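PDB 1GEQ: tryptophan synthase alpha-subunit, which catalyses the aldol cleavage of indoleglycerol phosphate to indole and glyceraldehyde 3-phosphate, within the last step of tryptophan biosynthesis. Local coordinates for residues Asn99-Ala104 and Asp110-Val115; Glu124-Ala129 and Ile134-Leu139. One frame throughout, in Å; residues are numbered along the deposited sequence.

Contact 1. Residues Asn99-Ala104 and Asp110-Val115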
# COMPACT_ATOMS: atom_id res chain seq x y z
N ASN A 99 -7.33 14.42 13.65
CA ASN A 99 -8.51 14.58 12.80
C ASN A 99 -8.50 13.57 11.66
O ASN A 99 -9.50 12.90 11.40
CB ASN A 99 -8.58 15.98 12.18
CG ASN A 99 -8.88 17.06 13.19
OD1 ASN A 99 -9.25 16.78 14.33
ND2 ASN A 99 -8.73 18.32 12.78
N PHE A 100 -7.36 13.47 10.99
CA PHE A 100 -7.21 12.56 9.86
C PHE A 100 -7.44 11.11 10.26
O PHE A 100 -8.31 10.44 9.70
CB PHE A 100 -5.81 12.70 9.25
CG PHE A 100 -5.66 12.05 7.90
CD1 PHE A 100 -5.66 12.83 6.75
CD2 PHE A 100 -5.56 10.67 7.78
CE1 PHE A 100 -5.55 12.24 5.49
CE2 PHE A 100 -5.45 10.07 6.53
CZ PHE A 100 -5.45 10.85 5.38
N LEU A 101 -6.66 10.63 11.22
CA LEU A 101 -6.79 9.25 11.67
C LEU A 101 -8.21 8.91 12.11
O LEU A 101 -8.71 7.81 11.84
CB LEU A 101 -5.80 8.99 12.81
CG LEU A 101 -4.32 9.14 12.44
CD1 LEU A 101 -3.44 8.77 13.63
CD2 LEU A 101 -4.00 8.24 11.25
N ALA A 102 -8.87 9.85 12.78
CA ALA A 102 -10.23 9.65 13.26
C ALA A 102 -11.22 9.42 12.12
O ALA A 102 -12.01 8.47 12.14
CB ALA A 102 -10.67 10.84 14.10
N GLU A 103 -11.19 10.31 11.13
CA GLU A 103 -12.10 10.19 9.99
C GLU A 103 -11.76 8.95 9.18
O GLU A 103 -12.64 8.30 8.61
CB GLU A 103 -12.01 11.45 9.12
CG GLU A 103 -13.12 11.57 8.07
CD GLU A 103 -13.08 12.90 7.34
OE1 GLU A 103 -14.01 13.17 6.54
OE2 GLU A 103 -12.13 13.67 7.56
N ALA A 104 -10.47 8.60 9.12
CA ALA A 104 -10.04 7.42 8.38
C ALA A 104 -10.66 6.19 9.02
O ALA A 104 -11.24 5.33 8.34
CB ALA A 104 -8.52 7.31 8.40
N ASP A 110 -8.34 0.31 8.05
CA ASP A 110 -7.74 -0.53 9.08
C ASP A 110 -6.33 -0.12 9.48
O ASP A 110 -5.98 -0.11 10.66
CB ASP A 110 -7.75 -1.98 8.63
CG ASP A 110 -9.13 -2.45 8.24
OD1 ASP A 110 -9.39 -2.63 7.03
OD2 ASP A 110 -9.95 -2.64 9.16
N GLY A 111 -5.52 0.22 8.49
CA GLY A 111 -4.15 0.61 8.78
C GLY A 111 -3.71 1.81 7.97
O GLY A 111 -4.37 2.19 6.99
N ILE A 112 -2.60 2.41 8.37
CA ILE A 112 -2.08 3.57 7.66
C ILE A 112 -0.57 3.52 7.49
O ILE A 112 0.17 3.08 8.38
CB ILE A 112 -2.46 4.88 8.36
CG1 ILE A 112 -2.01 6.07 7.50
CG2 ILE A 112 -1.83 4.95 9.74
CD1 ILE A 112 -2.80 7.34 7.75
N LEU A 113 -0.13 3.99 6.33
CA LEU A 113 1.28 4.04 5.99
C LEU A 113 1.61 5.46 5.56
O LEU A 113 1.08 5.95 4.56
CB LEU A 113 1.59 3.06 4.86
CG LEU A 113 2.97 3.16 4.19
CD1 LEU A 113 4.09 3.11 5.21
CD2 LEU A 113 3.12 2.01 3.20
N VAL A 114 2.47 6.12 6.32
CA VAL A 114 2.89 7.47 6.00
C VAL A 114 4.29 7.34 5.43
O VAL A 114 5.26 7.11 6.16
CB VAL A 114 2.89 8.38 7.25
CG1 VAL A 114 3.20 9.82 6.85
CG2 VAL A 114 1.54 8.30 7.94
N VAL A 115 4.38 7.48 4.11
CA VAL A 115 5.61 7.36 3.36
C VAL A 115 6.80 8.17 3.86
O VAL A 115 7.89 7.64 4.04
CB VAL A 115 5.37 7.74 1.88
CG1 VAL A 115 6.61 7.44 1.06
CG2 VAL A 115 4.17 6.98 1.35
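Leu101, on a helix, and Ile112, on a strand, mark the closest backbone approach, with their CA atoms 8.4 Å apart. Side chains alone bridge this gap. Both close pairs of the contact end on one methyl group, CD1 of Ile112. Ile112 points at the helix, and its chain is extended: CG1 lies opposite the backbone N (chi1 -175°), which carries CD1 out from the strand. There the methyl meets two neighbours on successive helix residues. CD2 of Leu101 lies 3.8 Å from Ile112 CD1, and these two side chains run roughly perpendicular to each other. Leu101 does not start out toward the strand. It leans in only at its end, with CG beside the backbone N (chi1 -63°). CE2 of Phe100 lies 4.0 Å from Ile112 CD1, and the methyl comes to the ring at a slant.

This is the interface between helix layer and sheet in a TIM barrel. Helix 97-107 lies outside the closed parallel sheet, and Ile112 projects outward from strand 111-114 to meet it. The neighbouring strand 83-87 is also packed by the helix, since Phe100 rests on Leu85 as well. The Phe100 ring also makes an edge-to-face contact with Phe69 of helix 65-76.

All three touching residues are buried and apolar, and the area they bury is small, 105 Å² in total. Phe125 of helix 122-132 lies against both Leu101 and Ile112, so the packing carries on to the next helix. Just before the strand, Asp110 turns away from helix 97-107 and forms a salt bridge through OD1 with Arg76.

Contact 2. Residues Glu124-Ala129 and Ile134-Leu139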
# COMPACT_ATOMS: atom_id res chain seq x y z
N GLU A 124 5.04 10.01 18.46
CA GLU A 124 3.78 10.72 18.67
C GLU A 124 2.71 10.09 17.79
O GLU A 124 1.61 9.78 18.25
CB GLU A 124 3.93 12.19 18.30
CG GLU A 124 2.67 13.00 18.48
CD GLU A 124 2.73 14.33 17.75
OE1 GLU A 124 2.73 14.34 16.50
OE2 GLU A 124 2.78 15.38 18.43
N PHE A 125 3.04 9.92 16.52
CA PHE A 125 2.12 9.34 15.56
C PHE A 125 1.59 7.98 15.99
O PHE A 125 0.38 7.75 15.99
CB PHE A 125 2.79 9.21 14.19
CG PHE A 125 1.86 8.75 13.11
CD1 PHE A 125 0.88 9.59 12.61
CD2 PHE A 125 1.92 7.44 12.65
CE1 PHE A 125 -0.03 9.14 11.67
CE2 PHE A 125 1.02 6.98 11.70
CZ PHE A 125 0.04 7.83 11.21
N THR A 126 2.49 7.07 16.35
CA THR A 126 2.10 5.73 16.77
C THR A 126 1.19 5.76 17.98
O THR A 126 0.32 4.90 18.14
CB THR A 126 3.34 4.86 17.11
OG1 THR A 126 4.07 5.47 18.18
CG2 THR A 126 4.24 4.73 15.90
N GLU A 127 1.39 6.75 18.84
CA GLU A 127 0.60 6.92 20.04
C GLU A 127 -0.86 7.21 19.70
O GLU A 127 -1.78 6.55 20.18
CB GLU A 127 1.17 8.08 20.87
CG GLU A 127 0.34 8.46 22.08
CD GLU A 127 0.91 9.67 22.80
OE1 GLU A 127 2.04 9.57 23.34
OE2 GLU A 127 0.22 10.72 22.84
N ILE A 128 -1.05 8.21 18.85
CA ILE A 128 -2.37 8.64 18.42
C ILE A 128 -3.07 7.57 17.57
O ILE A 128 -4.28 7.36 17.70
CB ILE A 128 -2.26 9.94 17.61
CG1 ILE A 128 -1.58 11.00 18.47
CG2 ILE A 128 -3.63 10.40 17.16
CD1 ILE A 128 -1.02 12.17 17.68
N ALA A 129 -2.31 6.91 16.71
CA ALA A 129 -2.86 5.86 15.86
C ALA A 129 -3.51 4.80 16.74
O ALA A 129 -4.63 4.37 16.49
CB ALA A 129 -1.76 5.24 15.01
N ILE A 134 -6.16 2.73 14.88
CA ILE A 134 -5.63 2.50 13.54
C ILE A 134 -4.29 1.78 13.62
O ILE A 134 -3.41 2.17 14.39
CB ILE A 134 -5.45 3.83 12.77
CG1 ILE A 134 -6.82 4.41 12.43
CG2 ILE A 134 -4.64 3.59 11.49
CD1 ILE A 134 -7.62 3.56 11.45
N LYS A 135 -4.14 0.72 12.82
CA LYS A 135 -2.90 -0.04 12.81
C LYS A 135 -1.83 0.68 11.99
O LYS A 135 -2.12 1.31 10.97
CB LYS A 135 -3.14 -1.44 12.25
CG LYS A 135 -3.79 -2.39 13.25
CD LYS A 135 -4.08 -3.76 12.64
CE LYS A 135 -4.62 -4.73 13.68
NZ LYS A 135 -4.96 -6.05 13.07
N THR A 136 -0.58 0.57 12.43
CA THR A 136 0.51 1.24 11.75
C THR A 136 1.30 0.34 10.81
O THR A 136 1.54 -0.83 11.11
CB THR A 136 1.51 1.85 12.76
OG1 THR A 136 2.00 0.82 13.62
CG2 THR A 136 0.84 2.94 13.60
N VAL A 137 1.67 0.90 9.67
CA VAL A 137 2.48 0.20 8.68
C VAL A 137 3.67 1.12 8.44
O VAL A 137 3.50 2.31 8.17
CB VAL A 137 1.72 0.01 7.36
CG1 VAL A 137 2.61 -0.70 6.33
CG2 VAL A 137 0.46 -0.77 7.59
N PHE A 138 4.88 0.58 8.56
CA PHE A 138 6.10 1.35 8.32
C PHE A 138 6.89 0.69 7.21
O PHE A 138 6.85 -0.53 7.05
CB PHE A 138 6.96 1.43 9.57
CG PHE A 138 6.40 2.32 10.63
CD1 PHE A 138 5.65 1.79 11.68
CD2 PHE A 138 6.60 3.70 10.58
CE1 PHE A 138 5.11 2.61 12.66
CE2 PHE A 138 6.06 4.54 11.57
CZ PHE A 138 5.32 3.99 12.61
N LEU A 139 7.61 1.49 6.45
CA LEU A 139 8.38 0.93 5.36
C LEU A 139 9.88 0.89 5.64
O LEU A 139 10.39 1.59 6.51
CB LEU A 139 8.10 1.69 4.06
CG LEU A 139 8.74 3.03 3.76
CD1 LEU A 139 10.17 2.81 3.28
CD2 LEU A 139 7.93 3.75 2.68
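Ala129, in the last turn of helix 122-132, faces Ile134, just ahead of strand 135-140. The axes of helix 124-129 and strand 135-139 pass 8.5 Å apart and run roughly antiparallel, at 148°.

The polar part is one backbone bond. Ile134 N donates to Ala129 O at 2.8 Å, and the bond is almost straight at the hydrogen (170°). The donor lies off the carbonyl plane. The bond joins residues five apart in the chain and ties the last part of the helix to the start of the strand. Beside it, Ala129 CB sits 3.5 Å from Ile134 O, in plain van der Waals contact. Both threonine hydroxyls are engaged elsewhere: Thr126 OG1 with Lys123 O in its own helix, and Thr136 OG1 with Met155 O.

The apolar part uses the threonine methyls. Thr136 points at the helix, and its CG2 lies 3.7 Å from Ala129 CB. The same methyl is 4.5 Å from Phe125 CE2, a looser approach at a slant to the ring. Farther along the strand is Phe138; Thr126 CG2 meets the rim of its ring near the ring plane, 3.5 Å from Phe138 CZ. Phe138 does not start toward the helix; with CG beside the backbone N (chi1 -72°) the end of its ring comes nearer to it. The same ring touches Ile152 and Met155 of helix 146-155, and Thr126 touches Met155 too, so the next helix shares this packing.

Helix 122-132 packed on strand 135-140 is the second half of the beta-alpha-beta unit that begins with strand 111-114, the repeating element of the TIM barrel.

From the N terminus, helix 97-107 comes first, and contact 1 closes the short loop that leads from it into strand 111-114. The chain then runs on through helix 122-132, and contact 2 closes the next such loop, into strand 135-140. The two contacts follow in series, neither nested nor crossed, with centres about 8 Å apart. Strands 111-114 and 135-140 are parallel neighbours in the barrel. Probable backbone hydrogen bonds join them: Ile112 N to Lys135 O, and Val137 N to Ile112 O. Ile112 also packs against Ile134. Together the contacts fasten two consecutive outer helices to adjoining staves of the barrel.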